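Local coordinates for lectin CEL-IV, C-type (Cucumaria echinata, PDB 3ALU), which recognises galactose-containing sugars such as raffinose through a calcium-dependent C-type lectin domain and assembles as a tetramer, at residues Pro7-Phe12 with Arg34-Ala39; Lys15-Phe20 with Ala61-Leu66; Ile85-Gly90 with Ser94-Thr99. All blocks are in the same frame, centred on the assembly; numbering follows the deposited sequence.

Interaction 1 of 3, residues Pro7-Phe12 with Arg34-Ala39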
loop_
_atom_site.group_PDB
_atom_site.type_symbol
_atom_site.label_atom_id
_atom_site.label_comp_id
_atom_site.label_asym_id
_atom_site.label_seq_id
_atom_site.Cartn_x
_atom_site.Cartn_y
_atom_site.Cartn_z
ATOM N N PRO A 7 6.961 7.567 -6.096
ATOM C CA PRO A 7 7.378 8.896 -5.749
ATOM C C PRO A 7 7.015 9.896 -6.825
ATOM O O PRO A 7 7.209 9.640 -8.024
ATOM C CB PRO A 7 8.897 8.760 -5.612
ATOM C CG PRO A 7 9.085 7.362 -5.203
ATOM C CD PRO A 7 8.085 6.623 -6.067
ATOM N N LEU A 8 6.479 11.018 -6.365
ATOM C CA LEU A 8 6.012 12.156 -7.193
ATOM C C LEU A 8 4.598 11.941 -7.727
ATOM O O LEU A 8 3.996 12.894 -8.230
ATOM C CB LEU A 8 6.990 12.579 -8.322
ATOM C CG LEU A 8 8.447 12.875 -7.933
ATOM C CD1 LEU A 8 9.300 13.103 -9.231
ATOM C CD2 LEU A 8 8.515 14.102 -7.015
ATOM N N TRP A 9 4.075 10.722 -7.604
ATOM C CA TRP A 9 2.685 10.465 -8.027
ATOM C C TRP A 9 1.793 10.572 -6.798
ATOM O O TRP A 9 2.281 10.540 -5.682
ATOM C CB TRP A 9 2.535 9.085 -8.702
ATOM C CG TRP A 9 3.266 9.045 -10.016
ATOM C CD1 TRP A 9 4.643 9.012 -10.204
ATOM C CD2 TRP A 9 2.697 9.090 -11.319
ATOM N NE1 TRP A 9 4.942 9.031 -11.540
ATOM C CE2 TRP A 9 3.767 9.076 -12.255
ATOM C CE3 TRP A 9 1.383 9.136 -11.798
ATOM C CZ2 TRP A 9 3.556 9.108 -13.650
ATOM C CZ3 TRP A 9 1.166 9.189 -13.158
ATOM C CH2 TRP A 9 2.242 9.154 -14.086
ATOM N N THR A 10 0.483 10.749 -6.988
ATOM C CA THR A 10 -0.400 10.865 -5.846
ATOM C C THR A 10 -1.700 10.102 -6.137
ATOM O O THR A 10 -2.133 10.047 -7.277
ATOM C CB THR A 10 -0.617 12.336 -5.432
ATOM O OG1 THR A 10 -1.229 12.360 -4.127
ATOM C CG2 THR A 10 -1.441 13.088 -6.471
ATOM N N GLY A 11 -2.259 9.479 -5.102
ATOM C CA GLY A 11 -3.321 8.461 -5.242
ATOM C C GLY A 11 -4.686 8.977 -4.843
ATOM O O GLY A 11 -4.819 9.779 -3.906
ATOM N N PHE A 12 -5.694 8.512 -5.559
ATOM C CA PHE A 12 -7.095 8.757 -5.194
ATOM C C PHE A 12 -7.899 7.612 -5.706
ATOM O O PHE A 12 -7.818 7.244 -6.906
ATOM C CB PHE A 12 -7.643 10.063 -5.781
ATOM C CG PHE A 12 -9.039 10.419 -5.279
ATOM C CD1 PHE A 12 -10.167 10.158 -6.040
ATOM C CD2 PHE A 12 -9.198 11.027 -4.039
ATOM C CE1 PHE A 12 -11.472 10.519 -5.554
ATOM C CE2 PHE A 12 -10.464 11.362 -3.539
ATOM C CZ PHE A 12 -11.605 11.093 -4.303
ATOM N N ARG A 34 1.928 7.463 -22.018
ATOM C CA ARG A 34 2.158 6.078 -22.413
ATOM C C ARG A 34 3.585 5.611 -22.167
ATOM O O ARG A 34 3.858 4.415 -22.336
ATOM C CB ARG A 34 1.802 5.888 -23.884
ATOM C CG ARG A 34 0.301 5.930 -24.146
ATOM C CD ARG A 34 0.036 5.742 -25.624
ATOM N NE ARG A 34 -1.401 5.882 -25.867
ATOM C CZ ARG A 34 -1.980 5.669 -27.037
ATOM N NH1 ARG A 34 -1.232 5.302 -28.077
ATOM N NH2 ARG A 34 -3.302 5.825 -27.163
ATOM N N GLN A 35 4.468 6.538 -21.802
ATOM C CA GLN A 35 5.878 6.185 -21.482
ATOM C C GLN A 35 5.973 5.504 -20.134
ATOM O O GLN A 35 6.960 4.816 -19.833
ATOM C CB GLN A 35 6.808 7.404 -21.532
ATOM C CG GLN A 35 6.797 8.148 -22.864
ATOM C CD GLN A 35 6.986 7.203 -24.034
ATOM O OE1 GLN A 35 8.023 6.548 -24.137
ATOM N NE2 GLN A 35 5.970 7.096 -24.907
ATOM N N PHE A 36 4.971 5.725 -19.289
ATOM C CA PHE A 36 4.851 4.997 -18.047
ATOM C C PHE A 36 4.141 3.685 -18.316
ATOM O O PHE A 36 3.184 3.621 -19.098
ATOM C CB PHE A 36 4.120 5.850 -16.982
ATOM C CG PHE A 36 4.754 7.214 -16.803
ATOM C CD1 PHE A 36 5.943 7.364 -16.093
ATOM C CD2 PHE A 36 4.169 8.348 -17.379
ATOM C CE1 PHE A 36 6.547 8.601 -15.953
ATOM C CE2 PHE A 36 4.771 9.598 -17.269
ATOM C CZ PHE A 36 5.963 9.737 -16.529
ATOM N N GLY A 37 4.675 2.610 -17.742
ATOM C CA GLY A 37 4.135 1.289 -18.034
ATOM C C GLY A 37 3.852 0.446 -16.806
ATOM O O GLY A 37 4.208 0.800 -15.664
ATOM N N LEU A 38 3.195 -0.678 -17.063
ATOM C CA LEU A 38 3.018 -1.739 -16.083
ATOM C C LEU A 38 3.560 -2.994 -16.732
ATOM O O LEU A 38 3.153 -3.377 -17.843
ATOM C CB LEU A 38 1.543 -1.882 -15.754
ATOM C CG LEU A 38 0.966 -2.445 -14.458
ATOM C CD1 LEU A 38 0.115 -3.682 -14.665
ATOM C CD2 LEU A 38 1.878 -2.528 -13.269
ATOM N N ALA A 39 4.514 -3.637 -16.066
ATOM C CA ALA A 39 5.143 -4.786 -16.663
ATOM C C ALA A 39 4.971 -5.955 -15.710
ATOM O O ALA A 39 4.895 -5.759 -14.497
ATOM C CB ALA A 39 6.623 -4.517 -16.897
#
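F36 meets W9 in a T-shaped aromatic pair, the one point at which residues 34-39 touch residues 7-12. R34 and Q35, just before it, turn their polar ends back to helix 26-33: the R34 guanidinium forms a salt bridge with E30 through NE, and the Q35 amide NE2 bonds to the carbonyl oxygen of N31. Long polar side chains suit this place, since they can reach back to E30 and N31 in the last turns of that helix.

At F36 the chain offers an aromatic face. The benzo part of the W9 indole comes at it edge-on, with CZ2 standing 3.6 Å above the F36 plane and over its centre. All six ring carbons of F36 are therefore nearly equidistant from that atom, F36 CZ lying 3.8 Å from W9 CZ2. W9 CH2 follows at 3.9 Å from F36 CD2. The six-membered rings have centroids 4.9 Å apart and planes at 81°, a geometry that sets the slightly positive C-H rim of the indole against the pi cloud of the phenyl ring. CB of each residue points toward the other segment, and CG beside the backbone N (chi1 -67° in W9, -53° in F36) carries the ring on in that direction. Two large aromatics suit this place, since together they reach across 11.6 Å between the W9 and F36 CA atoms.

From F36 through G37 and L38 to A39 the chain forms an antiparallel ladder with a strand of the second subunit, so the sheet continues across the interface. Within the chain, this strand pairs with strand 45-51, and strand 10-12 pairs with strand 15-21; W9 packs on R18 of the latter, while L149 touches both aromatic side chains.

Interaction 2 of 3, residues Lys15-Phe20 with Ala61-Leu66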
loop_
_atom_site.group_PDB
_atom_site.type_symbol
_atom_site.label_atom_id
_atom_site.label_comp_id
_atom_site.label_asym_id
_atom_site.label_seq_id
_atom_site.Cartn_x
_atom_site.Cartn_y
_atom_site.Cartn_z
ATOM N N LYS A 15 -6.249 4.860 -7.922
ATOM C CA LYS A 15 -5.487 5.280 -9.117
ATOM C C LYS A 15 -4.396 6.273 -8.749
ATOM O O LYS A 15 -4.516 6.993 -7.777
ATOM C CB LYS A 15 -6.422 5.928 -10.132
ATOM C CG LYS A 15 -7.365 4.914 -10.740
ATOM C CD LYS A 15 -8.410 5.581 -11.626
ATOM C CE LYS A 15 -7.799 6.004 -12.939
ATOM N NZ LYS A 15 -8.899 6.376 -13.916
ATOM N N CYS A 16 -3.340 6.329 -9.573
ATOM C CA CYS A 16 -2.217 7.198 -9.299
ATOM C C CYS A 16 -2.107 8.243 -10.411
ATOM O O CYS A 16 -2.183 7.892 -11.616
ATOM C CB CYS A 16 -0.902 6.411 -9.275
ATOM S SG CYS A 16 -0.872 5.200 -7.926
ATOM N N PHE A 17 -1.978 9.487 -9.994
ATOM C CA PHE A 17 -1.996 10.614 -10.925
ATOM C C PHE A 17 -0.776 11.486 -10.769
ATOM O O PHE A 17 -0.184 11.581 -9.694
ATOM C CB PHE A 17 -3.213 11.488 -10.648
ATOM C CG PHE A 17 -4.545 10.779 -10.819
ATOM C CD1 PHE A 17 -5.223 10.277 -9.710
ATOM C CD2 PHE A 17 -5.119 10.643 -12.076
ATOM C CE1 PHE A 17 -6.469 9.651 -9.849
ATOM C CE2 PHE A 17 -6.350 10.023 -12.238
ATOM C CZ PHE A 17 -7.038 9.524 -11.152
ATOM N N ARG A 18 -0.445 12.193 -11.852
ATOM C CA ARG A 18 0.612 13.188 -11.801
ATOM C C ARG A 18 0.352 14.265 -12.862
ATOM O O ARG A 18 0.028 13.973 -14.031
ATOM C CB ARG A 18 1.979 12.538 -11.992
ATOM C CG ARG A 18 3.149 13.551 -11.848
ATOM C CD ARG A 18 4.486 12.829 -11.713
ATOM N NE ARG A 18 5.513 13.826 -11.887
ATOM C CZ ARG A 18 6.767 13.508 -12.207
ATOM N NH1 ARG A 18 7.113 12.232 -12.328
ATOM N NH2 ARG A 18 7.647 14.458 -12.403
ATOM N N LEU A 19 0.426 15.501 -12.396
ATOM C CA LEU A 19 0.363 16.692 -13.257
ATOM C C LEU A 19 1.714 17.008 -13.841
ATOM O O LEU A 19 2.718 17.157 -13.088
ATOM C CB LEU A 19 -0.160 17.867 -12.411
ATOM C CG LEU A 19 -0.130 19.237 -13.118
ATOM C CD1 LEU A 19 -1.201 19.298 -14.186
ATOM C CD2 LEU A 19 -0.319 20.347 -12.122
ATOM N N PHE A 20 1.746 17.165 -15.158
ATOM C CA PHE A 20 3.004 17.531 -15.860
ATOM C C PHE A 20 2.936 18.954 -16.368
ATOM O O PHE A 20 1.884 19.425 -16.829
ATOM C CB PHE A 20 3.329 16.542 -16.979
ATOM C CG PHE A 20 3.714 15.180 -16.457
ATOM C CD1 PHE A 20 5.053 14.900 -16.133
ATOM C CD2 PHE A 20 2.745 14.212 -16.199
ATOM C CE1 PHE A 20 5.413 13.667 -15.603
ATOM C CE2 PHE A 20 3.121 12.941 -15.681
ATOM C CZ PHE A 20 4.463 12.692 -15.368
ATOM N N ALA A 61 -13.562 16.356 -8.315
ATOM C CA ALA A 61 -13.192 17.304 -7.273
ATOM C C ALA A 61 -11.719 17.115 -6.913
ATOM O O ALA A 61 -11.020 18.104 -6.705
ATOM C CB ALA A 61 -14.051 17.139 -6.035
ATOM N N PHE A 62 -11.285 15.865 -6.846
ATOM C CA PHE A 62 -9.881 15.585 -6.480
ATOM C C PHE A 62 -8.940 16.166 -7.542
ATOM O O PHE A 62 -7.962 16.855 -7.211
ATOM C CB PHE A 62 -9.613 14.105 -6.325
ATOM C CG PHE A 62 -8.147 13.802 -6.289
ATOM C CD1 PHE A 62 -7.517 13.229 -7.386
ATOM C CD2 PHE A 62 -7.408 14.128 -5.175
ATOM C CE1 PHE A 62 -6.137 12.986 -7.359
ATOM C CE2 PHE A 62 -6.057 13.886 -5.139
ATOM C CZ PHE A 62 -5.418 13.339 -6.218
ATOM N N LEU A 63 -9.215 15.881 -8.813
ATOM C CA LEU A 63 -8.321 16.386 -9.867
ATOM C C LEU A 63 -8.306 17.907 -9.987
ATOM O O LEU A 63 -7.262 18.507 -10.252
ATOM C CB LEU A 63 -8.557 15.691 -11.217
ATOM C CG LEU A 63 -8.332 14.170 -11.208
ATOM C CD1 LEU A 63 -8.818 13.524 -12.496
ATOM C CD2 LEU A 63 -6.766 13.810 -10.958
ATOM N N THR A 64 -9.461 18.542 -9.750
ATOM C CA THR A 64 -9.510 19.988 -9.724
ATOM C C THR A 64 -8.606 20.549 -8.598
ATOM O O THR A 64 -7.848 21.513 -8.831
ATOM C CB THR A 64 -10.948 20.478 -9.537
ATOM O OG1 THR A 64 -11.691 20.036 -10.668
ATOM C CG2 THR A 64 -10.975 21.999 -9.524
ATOM N N GLU A 65 -8.672 19.906 -7.429
ATOM C CA GLU A 65 -7.916 20.365 -6.271
ATOM C C GLU A 65 -6.428 20.114 -6.569
ATOM O O GLU A 65 -5.574 20.943 -6.211
ATOM C CB GLU A 65 -8.352 19.640 -5.007
ATOM C CG GLU A 65 -7.547 20.112 -3.782
ATOM C CD GLU A 65 -8.209 19.830 -2.432
ATOM O OE1 GLU A 65 -9.003 18.866 -2.311
ATOM O OE2 GLU A 65 -7.895 20.579 -1.481
ATOM N N LEU A 66 -6.123 19.004 -7.228
ATOM C CA LEU A 66 -4.746 18.741 -7.651
ATOM C C LEU A 66 -4.217 19.870 -8.527
ATOM O O LEU A 66 -3.100 20.422 -8.290
ATOM C CB LEU A 66 -4.617 17.377 -8.335
ATOM C CG LEU A 66 -3.198 16.996 -8.821
ATOM C CD1 LEU A 66 -2.152 17.027 -7.705
ATOM C CD2 LEU A 66 -3.224 15.635 -9.520
#
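The long helix of the C-type lectin domain, helix 57-70, packs here on strand 15-21 of the sheet, with F17 as the strand's main contribution. L63 CD2 sits over one face of the F17 ring, 3.8 Å from its centroid and nearly along the ring normal, a CH-pi contact. The methyl is displaced toward the rim on the CD2 side, where F17 CD2 and L63 CD2 are 3.7 Å apart. Leucine suits this place because its branched end can lay a methyl on an aromatic face, and CG anti to the carbonyl carbon (chi1 -60°) swings that end toward the strand.

F62 approaches the same ring differently. Its CE1 reaches F17 CD1 at 3.7 Å, but the planes are inclined at 47° and the centroids lie 5.9 Å apart, so this is an oblique meeting of rings. One turn further along the helix, L66 brings CD2 to 4.3 Å from F17 CB, filling in at the base of the phenyl group. F62, L63 and L66 lie on one side of the helix, and their bulky apolar ends suit a buried face pressed against F17.

Beyond the two segments, F62 also stacks with F12, and F17 rests on I146 and Q148 of strand 143-148. F62 and L66 further touch L8 of the third subunit, so the helix faces an interface as well as the sheet. With axes 10.1 Å apart and inclined at 34°, strand and helix display helix-on-sheet packing, as in the alpha+beta C-type lectin fold.

Interaction 3 of 3, residues Ile85-Gly90 with Ser94-Thr99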
loop_
_atom_site.group_PDB
_atom_site.type_symbol
_atom_site.label_atom_id
_atom_site.label_comp_id
_atom_site.label_asym_id
_atom_site.label_seq_id
_atom_site.Cartn_x
_atom_site.Cartn_y
_atom_site.Cartn_z
ATOM N N ILE A 85 -7.032 16.165 -20.121
ATOM C CA ILE A 85 -7.380 14.843 -19.619
ATOM C C ILE A 85 -7.658 13.959 -20.844
ATOM O O ILE A 85 -7.622 14.460 -21.999
ATOM C CB ILE A 85 -8.596 14.918 -18.697
ATOM C CG1 ILE A 85 -9.792 15.504 -19.462
ATOM C CG2 ILE A 85 -8.267 15.773 -17.432
ATOM C CD1 ILE A 85 -11.090 15.598 -18.568
ATOM N N GLY A 86 -7.960 12.691 -20.620
ATOM C CA GLY A 86 -7.993 11.708 -21.733
ATOM C C GLY A 86 -9.269 11.687 -22.577
ATOM O O GLY A 86 -9.525 10.690 -23.222
ATOM N N MET A 87 -9.992 12.813 -22.634
ATOM C CA MET A 87 -11.319 12.864 -23.307
ATOM C C MET A 87 -11.233 13.196 -24.794
ATOM O O MET A 87 -10.684 14.230 -25.169
ATOM C CB MET A 87 -12.160 13.937 -22.588
ATOM C CG MET A 87 -13.537 14.249 -23.221
ATOM S SD MET A 87 -14.595 12.832 -23.581
ATOM C CE MET A 87 -15.117 12.360 -21.923
ATOM N N LYS A 88 -11.833 12.342 -25.646
ATOM C CA LYS A 88 -11.900 12.624 -27.082
ATOM C C LYS A 88 -13.371 12.721 -27.460
ATOM O O LYS A 88 -14.144 11.830 -27.128
ATOM C CB LYS A 88 -11.243 11.485 -27.880
ATOM C CG LYS A 88 -9.762 11.325 -27.582
ATOM C CD LYS A 88 -9.164 10.231 -28.458
ATOM C CE LYS A 88 -9.607 8.863 -27.989
ATOM N NZ LYS A 88 -8.807 7.725 -28.564
ATOM N N VAL A 89 -13.725 13.818 -28.108
ATOM C CA VAL A 89 -15.068 13.990 -28.668
ATOM C C VAL A 89 -14.925 13.737 -30.163
ATOM O O VAL A 89 -14.150 14.475 -30.845
ATOM C CB VAL A 89 -15.594 15.421 -28.370
ATOM C CG1 VAL A 89 -17.031 15.577 -28.959
ATOM C CG2 VAL A 89 -15.523 15.711 -26.871
ATOM N N GLY A 90 -15.658 12.725 -30.667
ATOM C CA GLY A 90 -15.505 12.236 -32.052
ATOM C C GLY A 90 -16.415 12.987 -33.028
ATOM O O GLY A 90 -16.553 14.202 -32.956
ATOM N N SER A 94 -22.111 12.746 -28.968
ATOM C CA SER A 94 -22.293 11.500 -28.223
ATOM C C SER A 94 -21.090 10.567 -28.338
ATOM O O SER A 94 -21.024 9.589 -27.614
ATOM C CB SER A 94 -23.584 10.778 -28.609
ATOM O OG SER A 94 -23.584 10.429 -29.978
ATOM N N ASP A 95 -20.149 10.864 -29.244
ATOM C CA ASP A 95 -19.011 10.000 -29.473
ATOM C C ASP A 95 -17.880 10.381 -28.531
ATOM O O ASP A 95 -16.827 10.821 -28.963
ATOM C CB ASP A 95 -18.540 10.040 -30.943
ATOM C CG ASP A 95 -19.611 9.537 -31.892
ATOM O OD1 ASP A 95 -19.966 10.276 -32.829
ATOM O OD2 ASP A 95 -20.123 8.415 -31.677
ATOM N N GLN A 96 -18.123 10.190 -27.241
ATOM C CA GLN A 96 -17.104 10.553 -26.235
ATOM C C GLN A 96 -16.413 9.292 -25.790
ATOM O O GLN A 96 -17.089 8.277 -25.519
ATOM C CB GLN A 96 -17.762 11.253 -25.043
ATOM C CG GLN A 96 -18.190 12.660 -25.384
ATOM C CD GLN A 96 -18.925 13.371 -24.301
ATOM O OE1 GLN A 96 -18.613 13.237 -23.117
ATOM N NE2 GLN A 96 -19.910 14.168 -24.696
ATOM N N THR A 97 -15.067 9.336 -25.734
ATOM C CA THR A 97 -14.263 8.187 -25.308
ATOM C C THR A 97 -13.104 8.706 -24.463
ATOM O O THR A 97 -12.659 9.842 -24.626
ATOM C CB THR A 97 -13.656 7.361 -26.493
ATOM O OG1 THR A 97 -12.886 8.210 -27.352
ATOM C CG2 THR A 97 -14.765 6.683 -27.365
ATOM N N TRP A 98 -12.604 7.815 -23.617
ATOM C CA TRP A 98 -11.393 8.053 -22.870
ATOM C C TRP A 98 -10.275 7.265 -23.513
ATOM O O TRP A 98 -10.488 6.118 -23.948
ATOM C CB TRP A 98 -11.555 7.548 -21.438
ATOM C CG TRP A 98 -12.513 8.302 -20.576
ATOM C CD1 TRP A 98 -13.704 7.845 -20.066
ATOM C CD2 TRP A 98 -12.344 9.634 -20.067
ATOM N NE1 TRP A 98 -14.305 8.830 -19.288
ATOM C CE2 TRP A 98 -13.473 9.925 -19.255
ATOM C CE3 TRP A 98 -11.325 10.613 -20.210
ATOM C CZ2 TRP A 98 -13.638 11.150 -18.598
ATOM C CZ3 TRP A 98 -11.478 11.827 -19.559
ATOM C CH2 TRP A 98 -12.627 12.096 -18.743
ATOM N N THR A 99 -9.076 7.859 -23.514
ATOM C CA THR A 99 -7.897 7.168 -24.081
ATOM C C THR A 99 -7.559 5.875 -23.387
ATOM O O THR A 99 -6.967 4.994 -24.022
ATOM C CB THR A 99 -6.655 8.070 -24.151
ATOM O OG1 THR A 99 -6.291 8.494 -22.819
ATOM C CG2 THR A 99 -6.918 9.296 -25.087
#
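M87 lays its terminal methyl over the six-membered ring of W98, with CE 3.9 Å from the centroid and 15° off the normal. The sulfur lies farther out on the same side, SD 5.1 Å from the centroid of that W98 ring and almost over it, a Met-aromatic contact. The M87 chain gets there by bending at chi2 and chi3 (50° and 73°), and flexible methionine is well suited to drape over an indole. I85 meets the indole at its edge, its CD1 lying in the ring plane 3.8 Å from W98 CH2.

M87 and W98 form a non-hydrogen-bonded pair, as do V89 and Q96, all with side chains on one face of the ladder. Q96 passes beside the M87 thioether, while its amide is engaged by W109 through OE1 and by N93 through NE2. On the other face lies the hydrogen-bonded pair K88 and T97. There the aliphatic part of K88 runs past the threonine, with K88 CE 3.4 Å from T97 OG1.

K88 N gives a nearly straight bond of 2.8 Å to T97 O, and T97 N returns one to K88 O. Further bonds run from T99 N to G86 O and from G90 N to D95 O. Glycine suits both ends, where the strands run close: G86 CA lies near T99 OG1, itself hydrogen-bonded to E30, and G90 CA near D95 CB.

D95 is the centre of an inverse gamma turn. Strands 82-89 and 96-98 thus make an antiparallel beta hairpin of the C-type lectin domain, its V89 side chain about 5 Å from that of D136, a calcium ligand.

In the fold
All three contacts reach one mixed sheet. Interactions 1 and 2 have centres 12 Å apart and interlock: their segments alternate along the chain, T10 O probably accepts a hydrogen bond from F17 N between the neighbouring strands 10-12 and 15-21, and F36 packs on F20. Both touch the third subunit, and interaction 1 also joins the second, so both contacts lie at subunit interfaces of the tetramer. Interaction 3 follows later in sequence, its centre 21 Å from that of interaction 1 and 18 Å from that of interaction 2, beyond the chain's centre. Its hairpin touches no other subunit, and its V89 side chain is about 9 Å from calcium and about 10 Å from the bound galactose.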